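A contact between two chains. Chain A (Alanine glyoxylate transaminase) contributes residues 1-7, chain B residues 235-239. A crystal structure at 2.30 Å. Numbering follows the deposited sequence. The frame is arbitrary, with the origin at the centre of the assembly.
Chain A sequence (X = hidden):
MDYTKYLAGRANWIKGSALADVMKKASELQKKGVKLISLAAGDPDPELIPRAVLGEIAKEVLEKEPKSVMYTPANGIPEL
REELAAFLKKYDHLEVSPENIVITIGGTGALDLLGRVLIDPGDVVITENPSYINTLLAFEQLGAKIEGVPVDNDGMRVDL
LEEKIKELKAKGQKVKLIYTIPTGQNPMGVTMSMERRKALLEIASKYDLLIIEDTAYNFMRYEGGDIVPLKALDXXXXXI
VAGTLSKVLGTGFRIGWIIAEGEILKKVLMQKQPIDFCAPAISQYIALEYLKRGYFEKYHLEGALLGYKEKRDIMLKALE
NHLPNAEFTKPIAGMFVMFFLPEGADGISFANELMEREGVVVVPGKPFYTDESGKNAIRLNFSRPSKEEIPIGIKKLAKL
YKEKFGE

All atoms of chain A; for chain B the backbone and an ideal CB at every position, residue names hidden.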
# COMPACT_ATOMS: atom_id res chain seq x y z
N MET A 1 15.13 22.64 8.64
CA MET A 1 15.09 21.43 7.76
C MET A 1 13.63 21.06 7.48
O MET A 1 12.76 21.24 8.34
CB MET A 1 15.80 20.25 8.44
CG MET A 1 15.98 19.05 7.51
SD MET A 1 16.96 17.68 8.17
CE MET A 1 18.63 18.27 7.85
N ASP A 2 13.37 20.55 6.28
CA ASP A 2 12.01 20.16 5.88
C ASP A 2 11.84 18.65 6.08
O ASP A 2 12.21 17.86 5.21
CB ASP A 2 11.79 20.53 4.41
CG ASP A 2 10.38 20.21 3.92
OD1 ASP A 2 10.16 20.28 2.69
OD2 ASP A 2 9.50 19.89 4.75
N TYR A 3 11.28 18.24 7.21
CA TYR A 3 11.10 16.81 7.47
C TYR A 3 9.98 16.21 6.65
O TYR A 3 9.83 14.99 6.60
CB TYR A 3 10.83 16.55 8.95
CG TYR A 3 12.00 16.91 9.82
CD1 TYR A 3 12.07 18.16 10.44
CD2 TYR A 3 13.05 16.01 10.01
CE1 TYR A 3 13.17 18.51 11.22
CE2 TYR A 3 14.15 16.35 10.79
CZ TYR A 3 14.21 17.60 11.39
OH TYR A 3 15.29 17.92 12.16
N THR A 4 9.21 17.07 6.01
CA THR A 4 8.09 16.61 5.21
C THR A 4 8.53 15.64 4.11
O THR A 4 7.85 14.66 3.82
CB THR A 4 7.33 17.83 4.63
OG1 THR A 4 5.94 17.52 4.54
CG2 THR A 4 7.85 18.20 3.26
N LYS A 5 9.70 15.89 3.52
CA LYS A 5 10.24 15.06 2.45
C LYS A 5 10.59 13.63 2.86
O LYS A 5 10.72 12.74 2.02
CB LYS A 5 11.50 15.72 1.85
CG LYS A 5 11.38 17.23 1.65
CD LYS A 5 12.58 17.81 0.89
CE LYS A 5 12.47 17.62 -0.63
NZ LYS A 5 12.41 16.19 -1.12
N TYR A 6 10.73 13.40 4.16
CA TYR A 6 11.06 12.07 4.65
C TYR A 6 9.82 11.27 5.03
O TYR A 6 9.90 10.06 5.28
CB TYR A 6 12.03 12.16 5.83
CG TYR A 6 13.21 13.07 5.56
CD1 TYR A 6 13.09 14.46 5.72
CD2 TYR A 6 14.43 12.56 5.08
CE1 TYR A 6 14.15 15.31 5.42
CE2 TYR A 6 15.49 13.42 4.77
CZ TYR A 6 15.34 14.79 4.95
OH TYR A 6 16.36 15.67 4.66
N LEU A 7 8.67 11.94 5.08
CA LEU A 7 7.42 11.26 5.45
C LEU A 7 7.04 10.15 4.50
O LEU A 7 7.44 10.14 3.34
CB LEU A 7 6.26 12.27 5.52
CG LEU A 7 6.26 13.31 6.64
CD1 LEU A 7 5.16 14.31 6.37
CD2 LEU A 7 6.07 12.66 7.99
N UNK B 235 23.55 17.83 15.29
CA UNK B 235 23.46 19.26 15.02
C UNK B 235 22.60 19.55 13.78
O UNK B 235 22.12 20.68 13.62
CB UNK B 235 24.86 19.85 14.84
N UNK B 236 22.42 18.55 12.92
CA UNK B 236 21.60 18.72 11.71
C UNK B 236 20.16 18.26 11.89
O UNK B 236 19.37 18.33 10.96
CB UNK B 236 22.23 17.95 10.55
N UNK B 237 19.82 17.78 13.09
CA UNK B 237 18.47 17.31 13.34
C UNK B 237 18.04 16.08 12.56
O UNK B 237 16.87 15.93 12.23
CB UNK B 237 17.49 18.45 13.04
N UNK B 238 19.00 15.19 12.25
CA UNK B 238 18.72 13.96 11.50
C UNK B 238 18.44 12.76 12.37
O UNK B 238 18.22 11.67 11.84
CB UNK B 238 19.90 13.64 10.58
N UNK B 239 18.47 12.90 13.69
CA UNK B 239 18.17 11.71 14.46
C UNK B 239 16.90 11.84 15.28
O UNK B 239 16.53 12.92 15.73
CB UNK B 239 19.35 11.38 15.38

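At position 235 no atom of the chain A stretch comes within 5.5 Å of the ideal CB, and phi/psi of -80°/-20° is open to almost any residue, so chain A sets no preference here. The deposited residue is N235(B), whose side chain is out of reach of the chain A stretch.

At position 236 the CA-to-CB bond points sideways, and the ideal CB sits 4.5 Å from M1(A) CE. The backbone angles, -96°/0°, are permissive. The nearest neighbour is a methionine methyl, which offers neither charge nor hydrogen bond, so an aliphatic side chain could lie against it, while a long polar one could pass by and seek a partner elsewhere. The residue is E236(B). Its CB keeps the 4.5 Å approach to M1(A) CE, and its backbone takes the closer contact, E236(B) O to M1(A) CE at 3.2 Å. With chi1 at -66° (m) and chi2 at -173° (t), the extended chain places its carboxylate beside the side chain of position 238.

Position 237 is the most constrained. Phi/psi of 66°/31° by itself favours glycine, and the ideal CB, directed toward chain A, would fall 2.4 Å from Y3(A) OH, a clash. Any side chain would therefore begin too close to the tyrosine hydroxyl. The residue is G237(B), and without a CB its backbone can approach closely: Y3(A) OH donates a short hydrogen bond to G237(B) O, at 2.5 Å. The carbonyl oxygen lies at the edge of the tyrosine ring, near its plane.

At position 238 the CA-to-CB bond again points sideways, with nothing of the chain A stretch within 5.5 Å of the ideal CB. A short side chain would not reach the chain A stretch; a long one could reach the methyl of M1(A) and the hydroxyl of Y6(A). Lysine, glutamine, methionine or arginine would all be plausible. The residue is R238(B), with chi1 at -70° (m) and both chi2 and chi3 t. Its guanidinium comes near chain A: M1(A) CE lies over one face, 4.0 Å from R238(B) NH1, and Y6(A) OH is 4.0 Å from R238(B) NH2, a contact rather than a hydrogen bond. A salt bridge from R238(B) NE to E236(B) OE2, 3.0 Å, helps to hold the group there.

Position 239 directs its CB away from chain A, and phi/psi of -115°/147° is extended, which suits beta-branched residues among others. V239(B) fits that backbone and makes no contact with the chain A stretch.

Chain B, residues 235-239: NEGRV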
# COMPACT_ATOMS: atom_id res chain seq x y z
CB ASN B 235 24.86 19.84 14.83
CG ASN B 235 25.53 19.31 13.58
OD1 ASN B 235 25.71 18.10 13.43
ND2 ASN B 235 25.90 20.22 12.68
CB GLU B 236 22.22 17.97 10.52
CG GLU B 236 23.56 18.54 10.07
CD GLU B 236 24.10 17.91 8.78
OE1 GLU B 236 25.11 18.43 8.28
OE2 GLU B 236 23.53 16.92 8.28
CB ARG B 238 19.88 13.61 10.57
CG ARG B 238 20.05 14.54 9.39
CD ARG B 238 21.31 14.23 8.55
NE ARG B 238 21.34 15.07 7.36
CZ ARG B 238 20.48 14.98 6.36
NH1 ARG B 238 20.57 15.79 5.31
NH2 ARG B 238 19.53 14.05 6.39
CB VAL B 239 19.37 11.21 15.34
CG1 VAL B 239 20.66 11.95 15.00
CG2 VAL B 239 19.03 11.26 16.80
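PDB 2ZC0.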